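Long-range contacts in GlcNAc Inducible Gene 2, GIG2 (Candida albicans, PDB 6AKZ), which probably acts as an iron-dependent oxygenase of the DUF1479 family, with an iron(III) ion bound in a cupin-type fold: residues Glu435-Pro440 with Lys449-Ala454; Asn163-Leu168 with Leu377-Ile382. All blocks are in the same frame, centred on the assembly; numbering follows the deposited sequence.

Contact 1 (Glu435-Pro440 with Lys449-Ala454)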
ATOM      1  N   GLU A 435      -2.927 -19.471  15.063  1.00 19.83           N
ATOM      2  CA  GLU A 435      -2.682 -19.582  16.478  1.00 22.47           C
ATOM      3  C   GLU A 435      -3.212 -18.314  17.118  1.00 22.86           C
ATOM      4  O   GLU A 435      -3.045 -17.228  16.545  1.00 20.09           O
ATOM      5  CB  GLU A 435      -1.186 -19.657  16.696  1.00 26.37           C
ATOM      6  CG  GLU A 435      -0.772 -19.705  18.150  1.00 31.95           C
ATOM      7  CD  GLU A 435      -1.280 -20.985  18.819  1.00 38.55           C
ATOM      8  OE1 GLU A 435      -0.905 -22.086  18.345  1.00 40.19           O
ATOM      9  OE2 GLU A 435      -2.109 -20.875  19.746  1.00 50.02           O
ATOM     10  N   GLU A 436      -3.806 -18.440  18.313  1.00 21.21           N
ATOM     11  CA  GLU A 436      -4.345 -17.282  18.989  1.00 23.82           C
ATOM     12  C   GLU A 436      -3.190 -16.377  19.418  1.00 18.98           C
ATOM     13  O   GLU A 436      -2.037 -16.812  19.661  1.00 17.11           O
ATOM     14  CB  GLU A 436      -5.155 -17.685  20.251  1.00 28.30           C
ATOM     15  CG  GLU A 436      -6.357 -18.564  19.949  1.00 36.89           C
ATOM     16  CD  GLU A 436      -6.069 -20.091  20.002  1.00 46.97           C
ATOM     17  OE1 GLU A 436      -4.969 -20.626  19.581  1.00 48.61           O
ATOM     18  OE2 GLU A 436      -6.984 -20.785  20.486  1.00 57.02           O
ATOM     19  N   PHE A 437      -3.507 -15.108  19.515  1.00 17.13           N
ATOM     20  CA  PHE A 437      -2.562 -14.062  19.988  1.00 16.68           C
ATOM     21  C   PHE A 437      -2.409 -14.078  21.480  1.00 19.34           C
ATOM     22  O   PHE A 437      -3.346 -14.327  22.199  1.00 21.94           O
ATOM     23  CB  PHE A 437      -3.028 -12.686  19.505  1.00 17.71           C
ATOM     24  CG  PHE A 437      -3.023 -12.565  18.019  1.00 16.42           C
ATOM     25  CD1 PHE A 437      -1.815 -12.339  17.363  1.00 17.28           C
ATOM     26  CD2 PHE A 437      -4.170 -12.725  17.301  1.00 15.46           C
ATOM     27  CE1 PHE A 437      -1.779 -12.319  15.986  1.00 17.03           C
ATOM     28  CE2 PHE A 437      -4.140 -12.641  15.908  1.00 18.43           C
ATOM     29  CZ  PHE A 437      -2.916 -12.417  15.262  1.00 15.84           C
ATOM     30  N   GLU A 438      -1.176 -13.958  21.941  1.00 19.16           N
ATOM     31  CA  GLU A 438      -0.877 -13.807  23.332  1.00 22.12           C
ATOM     32  C   GLU A 438      -1.232 -12.373  23.752  1.00 21.08           C
ATOM     33  O   GLU A 438      -1.035 -11.442  22.989  1.00 22.31           O
ATOM     34  CB  GLU A 438       0.627 -14.088  23.534  1.00 25.55           C
ATOM     35  CG  GLU A 438       1.033 -14.406  24.961  1.00 33.92           C
ATOM     36  CD  GLU A 438       2.540 -14.166  25.217  1.00 39.03           C
ATOM     37  OE1 GLU A 438       3.344 -14.450  24.312  1.00 43.34           O
ATOM     38  OE2 GLU A 438       2.908 -13.648  26.313  1.00 49.13           O
ATOM     39  N   LYS A 439      -1.792 -12.189  24.943  1.00 19.65           N
ATOM     40  CA  LYS A 439      -2.009 -10.854  25.488  1.00 21.34           C
ATOM     41  C   LYS A 439      -1.427 -10.815  26.872  1.00 24.58           C
ATOM     42  O   LYS A 439      -2.106 -11.297  27.763  1.00 24.65           O
ATOM     43  CB  LYS A 439      -3.441 -10.525  25.638  1.00 24.44           C
ATOM     44  CG  LYS A 439      -4.094 -10.657  24.321  1.00 26.80           C
ATOM     45  CD  LYS A 439      -5.411 -10.074  24.597  1.00 34.11           C
ATOM     46  CE  LYS A 439      -6.444 -10.597  23.716  1.00 37.43           C
ATOM     47  NZ  LYS A 439      -6.193 -11.827  22.979  1.00 48.82           N
ATOM     48  N   PRO A 440      -0.198 -10.309  27.013  1.00 24.99           N
ATOM     49  CA  PRO A 440       0.575 -10.274  28.247  1.00 29.50           C
ATOM     50  C   PRO A 440      -0.195  -9.548  29.350  1.00 30.79           C
ATOM     51  O   PRO A 440      -1.005  -8.643  29.043  1.00 27.02           O
ATOM     52  CB  PRO A 440       1.808  -9.457  27.847  1.00 27.18           C
ATOM     53  CG  PRO A 440       1.978  -9.649  26.409  1.00 26.42           C
ATOM     54  CD  PRO A 440       0.597  -9.821  25.860  1.00 25.23           C
ATOM     55  N   LYS A 449      -7.244  -5.030  23.007  1.00 14.00           N
ATOM     56  CA  LYS A 449      -8.567  -5.268  22.526  1.00 14.28           C
ATOM     57  C   LYS A 449      -8.569  -5.914  21.145  1.00 15.52           C
ATOM     58  O   LYS A 449      -9.347  -6.851  20.896  1.00 13.48           O
ATOM     59  CB  LYS A 449      -9.366  -3.995  22.508  1.00 17.67           C
ATOM     60  CG  LYS A 449      -9.628  -3.422  23.915  1.00 19.04           C
ATOM     61  CD  LYS A 449     -10.178  -2.008  23.750  1.00 23.26           C
ATOM     62  CE  LYS A 449     -10.436  -1.387  25.119  1.00 25.55           C
ATOM     63  NZ  LYS A 449     -10.557   0.072  25.032  1.00 26.63           N
ATOM     64  N   ILE A 450      -7.718  -5.418  20.227  1.00 13.79           N
ATOM     65  CA  ILE A 450      -7.727  -6.034  18.860  1.00 13.23           C
ATOM     66  C   ILE A 450      -7.275  -7.491  18.903  1.00 13.54           C
ATOM     67  O   ILE A 450      -7.786  -8.348  18.151  1.00 14.09           O
ATOM     68  CB  ILE A 450      -6.999  -5.147  17.827  1.00 13.64           C
ATOM     69  CG1 ILE A 450      -7.335  -5.588  16.409  1.00 13.80           C
ATOM     70  CG2 ILE A 450      -5.456  -5.178  18.113  1.00 13.98           C
ATOM     71  CD1 ILE A 450      -8.811  -5.570  16.051  1.00 14.49           C
ATOM     72  N   ARG A 451      -6.335  -7.805  19.779  1.00 12.56           N
ATOM     73  CA  ARG A 451      -5.907  -9.145  19.923  1.00 13.05           C
ATOM     74  C   ARG A 451      -7.049 -10.015  20.408  1.00 13.17           C
ATOM     75  O   ARG A 451      -7.248 -11.095  19.895  1.00 14.57           O
ATOM     76  CB  ARG A 451      -4.690  -9.262  20.817  1.00 14.27           C
ATOM     77  CG  ARG A 451      -3.425  -8.777  20.208  1.00 14.82           C
ATOM     78  CD  ARG A 451      -2.227  -8.996  21.098  1.00 16.70           C
ATOM     79  NE  ARG A 451      -1.054  -8.322  20.532  1.00 14.28           N
ATOM     80  CZ  ARG A 451       0.201  -8.529  20.856  1.00 17.52           C
ATOM     81  NH1 ARG A 451       0.548  -9.387  21.823  1.00 19.34           N
ATOM     82  NH2 ARG A 451       1.151  -7.820  20.208  1.00 19.57           N
ATOM     83  N   SER A 452      -7.806  -9.545  21.380  1.00 12.31           N
ATOM     84  CA  SER A 452      -8.952 -10.293  21.845  1.00 14.50           C
ATOM     85  C   SER A 452      -9.994 -10.508  20.757  1.00 13.55           C
ATOM     86  O   SER A 452     -10.550 -11.629  20.609  1.00 14.38           O
ATOM     87  CB  SER A 452      -9.579  -9.631  23.073  1.00 14.41           C
ATOM     88  OG  SER A 452     -10.778 -10.353  23.435  1.00 14.64           O
ATOM     89  N   ILE A 453     -10.289  -9.449  20.015  1.00 14.83           N
ATOM     90  CA  ILE A 453     -11.299  -9.527  18.950  1.00 15.40           C
ATOM     91  C   ILE A 453     -10.841 -10.553  17.878  1.00 17.36           C
ATOM     92  O   ILE A 453     -11.642 -11.420  17.436  1.00 16.34           O
ATOM     93  CB  ILE A 453     -11.521  -8.162  18.375  1.00 15.82           C
ATOM     94  CG1 ILE A 453     -12.254  -7.281  19.411  1.00 15.64           C
ATOM     95  CG2 ILE A 453     -12.276  -8.238  17.028  1.00 16.92           C
ATOM     96  CD1 ILE A 453     -12.169  -5.787  19.106  1.00 15.12           C
ATOM     97  N   ALA A 454      -9.557 -10.522  17.515  1.00 14.81           N
ATOM     98  CA  ALA A 454      -9.050 -11.549  16.602  1.00 16.16           C
ATOM     99  C   ALA A 454      -9.204 -12.978  17.122  1.00 16.26           C
ATOM    100  O   ALA A 454      -9.673 -13.869  16.402  1.00 14.65           O
ATOM    101  CB  ALA A 454      -7.597 -11.317  16.232  1.00 17.22           C
TER
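The backbones come closest at F437 and R451, whose CA atoms lie 5.9 Å apart where the irregular chain 435-440 passes helix 445-460. R451 has the largest share of the buried surface. Its CG stands beside the backbone N (chi1 -73°), and the chain is extended from CG to NE. NH1 gives a hydrogen bond of 2.8 Å to the backbone O of E438, with an angle of 155° at the hydrogen. That oxygen lies at the edge of the guanidinium, close to its plane. NE pairs with D167, and NH2 has a further hydrogen-bond partner outside the two segments. Together these bonds help fix the rotation of the guanidinium. The side chain of K439 slides past that of R451 in the opposite direction, with K439 CG 3.8 Å from R451 CB. Three residues on, A454 CB meets the F437 ring at CE2, 3.7 Å away. F437 CB lies 4.0 Å from R451 CG. The backbone N of F437 is bonded to the side chain of N455. This is a loop folded back onto the helix that follows it, pinned by an arginine-to-carbonyl bond and a buried phenylalanine.

Contact 2 (Asn163-Leu168 with Leu377-Ile382)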
ATOM      1  N   ASN A 163      -8.165   3.277  22.830  1.00 17.97           N
ATOM      2  CA  ASN A 163      -9.317   2.786  22.089  1.00 20.61           C
ATOM      3  C   ASN A 163      -9.121   2.357  20.653  1.00 17.76           C
ATOM      4  O   ASN A 163      -9.942   1.570  20.126  1.00 18.09           O
ATOM      5  CB  ASN A 163     -10.395   3.827  22.112  1.00 25.33           C
ATOM      6  CG  ASN A 163     -10.857   4.098  23.504  1.00 30.58           C
ATOM      7  OD1 ASN A 163     -11.204   3.164  24.237  1.00 31.77           O
ATOM      8  ND2 ASN A 163     -10.739   5.318  23.913  1.00 29.84           N
ATOM      9  N   CYS A 164      -8.071   2.850  19.995  1.00 14.73           N
ATOM     10  CA  CYS A 164      -7.966   2.588  18.558  1.00 14.96           C
ATOM     11  C   CYS A 164      -7.640   1.110  18.345  1.00 14.13           C
ATOM     12  O   CYS A 164      -6.598   0.576  18.865  1.00 13.61           O
ATOM     13  CB  CYS A 164      -6.869   3.446  17.952  1.00 16.80           C
ATOM     14  SG  CYS A 164      -6.776   3.377  16.171  1.00 21.55           S
ATOM     15  N   LEU A 165      -8.452   0.428  17.537  1.00 14.00           N
ATOM     16  CA  LEU A 165      -8.340  -1.028  17.390  1.00 12.35           C
ATOM     17  C   LEU A 165      -7.251  -1.464  16.388  1.00 14.53           C
ATOM     18  O   LEU A 165      -7.536  -2.073  15.350  1.00 13.22           O
ATOM     19  CB  LEU A 165      -9.706  -1.649  17.083  1.00 12.60           C
ATOM     20  CG  LEU A 165     -10.695  -1.485  18.251  1.00 14.25           C
ATOM     21  CD1 LEU A 165     -12.020  -2.049  17.764  1.00 15.46           C
ATOM     22  CD2 LEU A 165     -10.231  -2.232  19.501  1.00 15.81           C
ATOM     23  N   ILE A 166      -5.997  -1.199  16.755  1.00 14.14           N
ATOM     24  CA  ILE A 166      -4.849  -1.572  15.943  1.00 13.16           C
ATOM     25  C   ILE A 166      -3.698  -1.978  16.853  1.00 14.10           C
ATOM     26  O   ILE A 166      -3.537  -1.425  17.971  1.00 14.01           O
ATOM     27  CB  ILE A 166      -4.497  -0.481  14.938  1.00 14.11           C
ATOM     28  CG1 ILE A 166      -3.325  -0.905  14.050  1.00 13.81           C
ATOM     29  CG2 ILE A 166      -4.139   0.810  15.634  1.00 15.02           C
ATOM     30  CD1 ILE A 166      -3.160   0.032  12.846  1.00 14.99           C
ATOM     31  N   ASP A 167      -2.923  -2.952  16.382  1.00 12.65           N
ATOM     32  CA  ASP A 167      -1.717  -3.398  17.018  1.00 13.58           C
ATOM     33  C   ASP A 167      -0.585  -3.400  16.006  1.00 12.42           C
ATOM     34  O   ASP A 167      -0.410  -4.315  15.212  1.00 11.17           O
ATOM     35  CB  ASP A 167      -1.938  -4.775  17.658  1.00 14.66           C
ATOM     36  CG  ASP A 167      -0.616  -5.428  18.146  1.00 17.23           C
ATOM     37  OD1 ASP A 167       0.381  -4.696  18.418  1.00 17.74           O
ATOM     38  OD2 ASP A 167      -0.602  -6.671  18.314  1.00 17.30           O
ATOM     39  N   LEU A 168       0.198  -2.334  16.051  1.00 12.07           N
ATOM     40  CA  LEU A 168       1.253  -2.151  15.064  1.00 12.98           C
ATOM     41  C   LEU A 168       2.434  -3.066  15.330  1.00 13.51           C
ATOM     42  O   LEU A 168       3.271  -3.263  14.450  1.00 15.57           O
ATOM     43  CB  LEU A 168       1.689  -0.685  15.093  1.00 14.27           C
ATOM     44  CG  LEU A 168       0.737   0.244  14.353  1.00 14.62           C
ATOM     45  CD1 LEU A 168       1.113   1.701  14.643  1.00 14.46           C
ATOM     46  CD2 LEU A 168       0.740   0.045  12.869  1.00 16.42           C
ATOM     47  N   LEU A 377      -2.271  -5.945  12.401  1.00 10.95           N
ATOM     48  CA  LEU A 377      -3.404  -6.468  13.098  1.00 12.38           C
ATOM     49  C   LEU A 377      -4.320  -5.298  13.446  1.00 12.83           C
ATOM     50  O   LEU A 377      -3.954  -4.403  14.193  1.00 15.10           O
ATOM     51  CB  LEU A 377      -3.018  -7.293  14.334  1.00 12.55           C
ATOM     52  CG  LEU A 377      -4.221  -7.748  15.220  1.00 14.65           C
ATOM     53  CD1 LEU A 377      -5.076  -8.713  14.420  1.00 16.19           C
ATOM     54  CD2 LEU A 377      -3.584  -8.474  16.420  1.00 14.93           C
ATOM     55  N   SER A 378      -5.446  -5.269  12.831  1.00 13.87           N
ATOM     56  CA  SER A 378      -6.379  -4.109  12.975  1.00 13.09           C
ATOM     57  C   SER A 378      -7.743  -4.484  12.638  1.00 13.45           C
ATOM     58  O   SER A 378      -8.013  -5.522  12.001  1.00 13.03           O
ATOM     59  CB  SER A 378      -5.902  -2.880  12.111  1.00 14.99           C
ATOM     60  OG  SER A 378      -6.179  -3.131  10.750  1.00 18.29           O
ATOM     61  N   ILE A 379      -8.679  -3.667  13.058  1.00 13.29           N
ATOM     62  CA  ILE A 379     -10.121  -4.067  12.918  1.00 14.20           C
ATOM     63  C   ILE A 379     -10.577  -4.383  11.480  1.00 13.51           C
ATOM     64  O   ILE A 379     -11.328  -5.363  11.257  1.00 13.74           O
ATOM     65  CB  ILE A 379     -11.030  -3.080  13.645  1.00 15.25           C
ATOM     66  CG1 ILE A 379     -12.401  -3.670  13.877  1.00 15.64           C
ATOM     67  CG2 ILE A 379     -11.163  -1.742  12.956  1.00 14.41           C
ATOM     68  CD1 ILE A 379     -12.375  -4.804  14.876  1.00 17.19           C
ATOM     69  N   THR A 380     -10.054  -3.663  10.495  1.00 13.37           N
ATOM     70  CA  THR A 380     -10.469  -3.905   9.076  1.00 14.94           C
ATOM     71  C   THR A 380      -9.649  -5.056   8.457  1.00 14.03           C
ATOM     72  O   THR A 380      -9.836  -5.299   7.287  1.00 13.35           O
ATOM     73  CB  THR A 380     -10.431  -2.642   8.193  1.00 16.73           C
ATOM     74  OG1 THR A 380      -9.080  -2.130   8.083  1.00 17.71           O
ATOM     75  CG2 THR A 380     -11.328  -1.506   8.756  1.00 17.26           C
ATOM     76  N   ASN A 381      -8.692  -5.634   9.211  1.00 12.43           N
ATOM     77  CA  ASN A 381      -7.868  -6.745   8.795  1.00 14.03           C
ATOM     78  C   ASN A 381      -8.277  -8.080   9.432  1.00 13.66           C
ATOM     79  O   ASN A 381      -7.647  -9.099   9.184  1.00 14.72           O
ATOM     80  CB  ASN A 381      -6.390  -6.454   9.006  1.00 14.25           C
ATOM     81  CG  ASN A 381      -5.822  -5.654   7.851  1.00 15.56           C
ATOM     82  OD1 ASN A 381      -6.353  -5.778   6.721  1.00 16.42           O
ATOM     83  ND2 ASN A 381      -4.869  -4.756   8.099  1.00 16.39           N
ATOM     84  N   ILE A 382      -9.301  -8.079  10.258  1.00 13.63           N
ATOM     85  CA  ILE A 382      -9.731  -9.372  10.841  1.00 15.03           C
ATOM     86  C   ILE A 382     -10.266 -10.294   9.733  1.00 15.58           C
ATOM     87  O   ILE A 382     -10.005 -11.527   9.732  1.00 13.82           O
ATOM     88  CB  ILE A 382     -10.734  -9.155  11.972  1.00 16.25           C
ATOM     89  CG1 ILE A 382     -10.113  -8.327  13.098  1.00 15.69           C
ATOM     90  CG2 ILE A 382     -11.238 -10.496  12.450  1.00 16.58           C
ATOM     91  CD1 ILE A 382      -8.931  -8.946  13.793  1.00 18.70           C
TER
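L377, L165 and D167 lose the most surface here, and backbone bonds join the two segments. The touching parts, 165-167 and 377-379, run antiparallel, with directions 176° apart. D167 N bonds to L377 O at 2.8 Å, nearly straight, with 168° at the hydrogen. I379 N bonds to L165 O at 3.0 Å and is more bent, at 137°. Between these bonds, I166 and S378 form an antiparallel non-hydrogen-bonded pair, with CG1 of I166 3.8 Å from CB of S378. L165 is the centre of an inverse gamma turn. Its CB lies 4.0 Å from CB of I379, and the branch ends meet as well, CD1 to CD1. Y468 of helix 466-474 touches both side chains. On the other side of the sheet from I166 and S378, OD2 of D167 approaches CD2 of L377 at 4.0 Å. Beyond its tie to R451, D167 OD2 accepts a hydrogen bond from T170 OG1, and OD1 one from Q447 NE2. The chemistry implies a short, buried main-chain pairing, with an apolar L165-I379 contact at one end and a carboxylate beside L377 at the other. That carboxylate is gripped at both oxygens and is probably ionised.

How the contacts relate
Contact 2 is buried, whereas contact 1 lies further out and is partly exposed. Their centres are 11 Å apart, and helix 445-460 joins them: R451 and A454 of it meet the loop 435-440, while I450 packs on D167 and I379. The direct polar tie is the salt bridge from R451 NE to D167 OD2, 2.8 Å long. R451 therefore links a loop carbonyl of contact 1 to the carboxylate of contact 2. Contact 1 depends on side chains, with one arginine bond and an aromatic ring. Contact 2 depends on main-chain bonds between segments over two hundred residues apart. Both are distant from the iron.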